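Local coordinates for LPXTG cell wall surface protein (Streptococcus gordonii, PDB 7AVH) that probably helps regulate bacterial surface interactions as a cell-wall-anchored adhesin, its tandem SHIRT domains acting as a stalk of variable length, at residues G53-K58 with W78-A83. Numbering follows the deposited sequence.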
ATOM      1  N   GLY A  53      -4.351  -6.447  -2.079  1.00 14.98           N
ATOM      2  CA  GLY A  53      -3.752  -5.948  -3.307  1.00 14.29           C
ATOM      3  C   GLY A  53      -3.877  -6.959  -4.426  1.00 13.37           C
ATOM      4  O   GLY A  53      -4.772  -7.762  -4.359  1.00 17.28           O
ATOM      5  N   THR A  54      -3.097  -6.704  -5.463  1.00 12.43           N
ATOM      6  CA  THR A  54      -3.193  -7.548  -6.676  0.60 11.67           C
ATOM      7  C   THR A  54      -1.893  -8.298  -6.918  1.00 11.38           C
ATOM      8  O   THR A  54      -0.807  -7.726  -6.855  1.00 13.11           O
ATOM      9  CB  THR A  54      -3.586  -6.687  -7.887  0.60 12.41           C
ATOM     10  OG1 THR A  54      -4.936  -6.277  -7.695  0.60 14.32           O
ATOM     11  CG2 THR A  54      -3.477  -7.444  -9.209  0.60 12.17           C
ATOM     12  N   TRP A  55      -2.058  -9.596  -7.241  1.00 10.92           N
ATOM     13  CA  TRP A  55      -0.963 -10.424  -7.691  1.00 11.37           C
ATOM     14  C   TRP A  55      -0.967 -10.546  -9.227  1.00  9.96           C
ATOM     15  O   TRP A  55      -2.020 -10.809  -9.764  1.00 12.20           O
ATOM     16  CB  TRP A  55      -1.092 -11.781  -7.037  1.00 11.41           C
ATOM     17  CG  TRP A  55      -0.847 -11.803  -5.598  1.00 11.25           C
ATOM     18  CD1 TRP A  55      -1.775 -11.593  -4.590  1.00 12.96           C
ATOM     19  CD2 TRP A  55       0.415 -11.968  -4.968  1.00 11.03           C
ATOM     20  NE1 TRP A  55      -1.109 -11.675  -3.383  1.00 12.80           N
ATOM     21  CE2 TRP A  55       0.215 -11.894  -3.577  1.00 10.93           C
ATOM     22  CE3 TRP A  55       1.739 -12.182  -5.436  1.00 12.53           C
ATOM     23  CZ2 TRP A  55       1.245 -12.108  -2.658  1.00 13.19           C
ATOM     24  CZ3 TRP A  55       2.746 -12.359  -4.539  1.00 13.76           C
ATOM     25  CH2 TRP A  55       2.521 -12.313  -3.153  1.00 13.47           C
ATOM     26  N   SER A  56       0.229 -10.411  -9.802  1.00 10.33           N
ATOM     27  CA  SER A  56       0.363 -10.526 -11.253  0.50 10.67           C
ATOM     28  C   SER A  56       1.480 -11.528 -11.558  1.00 10.30           C
ATOM     29  O   SER A  56       2.528 -11.450 -11.007  1.00 12.13           O
ATOM     30  CB  SER A  56       0.600  -9.155 -11.874  0.50 12.04           C
ATOM     31  OG  SER A  56      -0.323  -8.135 -11.519  0.50 18.46           O
ATOM     32  N   PHE A  57       1.168 -12.394 -12.521  1.00 10.25           N
ATOM     33  CA  PHE A  57       2.158 -13.404 -12.941  1.00  9.88           C
ATOM     34  C   PHE A  57       3.252 -12.711 -13.742  1.00 11.20           C
ATOM     35  O   PHE A  57       2.952 -11.959 -14.710  1.00 15.06           O
ATOM     36  CB  PHE A  57       1.468 -14.489 -13.754  1.00 10.65           C
ATOM     37  CG  PHE A  57       2.442 -15.643 -14.076  1.00 11.10           C
ATOM     38  CD1 PHE A  57       2.988 -16.388 -13.089  1.00 10.82           C
ATOM     39  CD2 PHE A  57       2.778 -15.908 -15.372  1.00 14.66           C
ATOM     40  CE1 PHE A  57       3.848 -17.408 -13.313  1.00 12.03           C
ATOM     41  CE2 PHE A  57       3.653 -16.985 -15.637  1.00 13.24           C
ATOM     42  CZ  PHE A  57       4.144 -17.709 -14.605  1.00 13.62           C
ATOM     43  N   LYS A  58       4.503 -13.027 -13.412  1.00 11.74           N
ATOM     44  CA  LYS A  58       5.656 -12.476 -14.126  1.00 15.22           C
ATOM     45  C   LYS A  58       6.074 -13.445 -15.249  1.00 12.70           C
ATOM     46  O   LYS A  58       5.919 -13.110 -16.397  1.00 16.89           O
ATOM     47  CB  LYS A  58       6.793 -12.223 -13.145  1.00 16.27           C
ATOM     48  CG  LYS A  58       8.067 -11.569 -13.644  0.50 20.36           C
ATOM     49  CD  LYS A  58       9.077 -11.397 -12.519  0.50 23.11           C
ATOM     50  CE  LYS A  58      10.154 -10.449 -12.957  0.50 32.79           C
ATOM     51  NZ  LYS A  58      10.561 -10.796 -14.332  0.50 27.73           N
ATOM     52  N   TRP A  78       5.090 -14.788  -9.104  1.00 10.76           N
ATOM     53  CA  TRP A  78       4.036 -13.747  -9.060  1.00 10.63           C
ATOM     54  C   TRP A  78       4.564 -12.590  -8.209  1.00 11.54           C
ATOM     55  O   TRP A  78       5.183 -12.824  -7.199  1.00 13.49           O
ATOM     56  CB  TRP A  78       2.789 -14.325  -8.421  1.00 10.69           C
ATOM     57  CG  TRP A  78       2.136 -15.429  -9.205  1.00  9.13           C
ATOM     58  CD1 TRP A  78       2.602 -16.723  -9.364  1.00  9.88           C
ATOM     59  CD2 TRP A  78       0.872 -15.354  -9.870  1.00  9.17           C
ATOM     60  NE1 TRP A  78       1.669 -17.431 -10.081  1.00 10.70           N
ATOM     61  CE2 TRP A  78       0.631 -16.639 -10.481  1.00  8.91           C
ATOM     62  CE3 TRP A  78      -0.083 -14.346 -10.034  1.00 11.11           C
ATOM     63  CZ2 TRP A  78      -0.521 -16.903 -11.160  1.00 10.52           C
ATOM     64  CZ3 TRP A  78      -1.223 -14.608 -10.760  1.00 10.45           C
ATOM     65  CH2 TRP A  78      -1.412 -15.885 -11.373  1.00 10.22           C
ATOM     66  N   GLU A  79       4.130 -11.406  -8.607  1.00 11.60           N
ATOM     67  CA  GLU A  79       4.510 -10.202  -7.800  1.00 13.54           C
ATOM     68  C   GLU A  79       3.248  -9.494  -7.304  1.00 12.22           C
ATOM     69  O   GLU A  79       2.210  -9.491  -7.998  1.00 13.63           O
ATOM     70  CB  GLU A  79       5.351  -9.256  -8.677  1.00 19.04           C
ATOM     71  CG  GLU A  79       6.758  -9.812  -8.968  1.00 25.30           C
ATOM     72  CD  GLU A  79       7.616  -9.004  -9.930  1.00 33.99           C
ATOM     73  OE1 GLU A  79       7.051  -8.208 -10.722  1.00 46.06           O
ATOM     74  OE2 GLU A  79       8.841  -9.202  -9.908  1.00 43.88           O
ATOM     75  N   PHE A  80       3.418  -8.832  -6.147  1.00 13.36           N
ATOM     76  CA  PHE A  80       2.293  -8.223  -5.415  1.00 14.26           C
ATOM     77  C   PHE A  80       2.408  -6.697  -5.491  1.00 14.66           C
ATOM     78  O   PHE A  80       3.482  -6.148  -5.265  1.00 16.02           O
ATOM     79  CB  PHE A  80       2.298  -8.687  -3.956  1.00 14.14           C
ATOM     80  CG  PHE A  80       1.271  -8.056  -3.061  1.00 13.07           C
ATOM     81  CD1 PHE A  80      -0.031  -8.494  -3.126  1.00 15.02           C
ATOM     82  CD2 PHE A  80       1.624  -7.045  -2.175  1.00 16.88           C
ATOM     83  CE1 PHE A  80      -0.993  -7.946  -2.296  1.00 17.90           C
ATOM     84  CE2 PHE A  80       0.656  -6.484  -1.338  1.00 19.08           C
ATOM     85  CZ  PHE A  80      -0.631  -6.961  -1.391  1.00 18.18           C
ATOM     86  N   THR A  81       1.276  -6.083  -5.775  1.00 14.27           N
ATOM     87  CA  THR A  81       1.120  -4.619  -5.665  1.00 15.21           C
ATOM     88  C   THR A  81       0.044  -4.297  -4.651  1.00 14.65           C
ATOM     89  O   THR A  81      -1.117  -4.680  -4.823  1.00 15.36           O
ATOM     90  CB  THR A  81       0.650  -4.049  -7.004  1.00 18.28           C
ATOM     91  OG1 THR A  81       1.575  -4.412  -8.020  1.00 21.12           O
ATOM     92  CG2 THR A  81       0.498  -2.541  -6.990  1.00 22.62           C
ATOM     93  N   PRO A  82       0.414  -3.561  -3.581  1.00 15.71           N
ATOM     94  CA  PRO A  82      -0.552  -3.277  -2.539  0.50 16.31           C
ATOM     95  C   PRO A  82      -1.744  -2.469  -3.084  1.00 15.02           C
ATOM     96  O   PRO A  82      -1.590  -1.702  -4.008  1.00 17.14           O
ATOM     97  CB  PRO A  82       0.254  -2.448  -1.514  0.50 17.45           C
ATOM     98  CG  PRO A  82       1.688  -2.945  -1.685  0.50 14.86           C
ATOM     99  CD  PRO A  82       1.794  -3.250  -3.167  0.50 16.01           C
ATOM    100  N   ALA A  83      -2.885  -2.655  -2.477  1.00 15.27           N
ATOM    101  CA  ALA A  83      -4.080  -1.852  -2.777  1.00 17.63           C
ATOM    102  C   ALA A  83      -3.807  -0.346  -2.609  1.00 16.68           C
ATOM    103  O   ALA A  83      -2.885   0.066  -1.879  1.00 17.58           O
ATOM    104  CB  ALA A  83      -5.176  -2.296  -1.866  1.00 19.57           C
TER
HETATM  105  O   HOH W   1       1.022  -6.903  -9.112  1.00 24.97           O
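Two tryptophan–phenylalanine pairs, Trp55 with Phe80 and Trp78 with Phe57, share one face of this antiparallel strand pairing and are built alike. In each, the indole has CG beside the backbone N, and the phenylalanine of the facing non-hydrogen-bonded position has CG anti to its own N. Each phenylalanine thereby sets its CB over the indole's six-membered ring: Phe80 CB lies 3.5 Å from the centroid of that ring in Trp55, and Phe57 CB sits on its normal in Trp78. The phenyl rings then reach toward the pyrrole ends. Phe57 turns its edge to the face of Trp78, Phe57 CD1 coming 3.4 Å from Trp78 NE1, whereas Phe80 crosses the five-membered ring of Trp55 obliquely, planes at 48°. At its far end Phe80 CE1 packs 3.6 Å from Gly53 CA, tight against a residue without a side chain. Reciprocal, nearly straight backbone bonds join Thr54 to Thr81 and Ser56 to Glu79. On the face bearing these four side chains, a water bridges Thr54 O, Ser56 OG and Thr81 OG1. In the first of this chain's two SHIRT domains, strand 47-50 flanks 53-60 and strand 2-10 runs parallel to 72-94, which continues toward the second; Val21 of helix 19-22 touches both indoles, while Lys15 makes a cation-pi contact with Phe80.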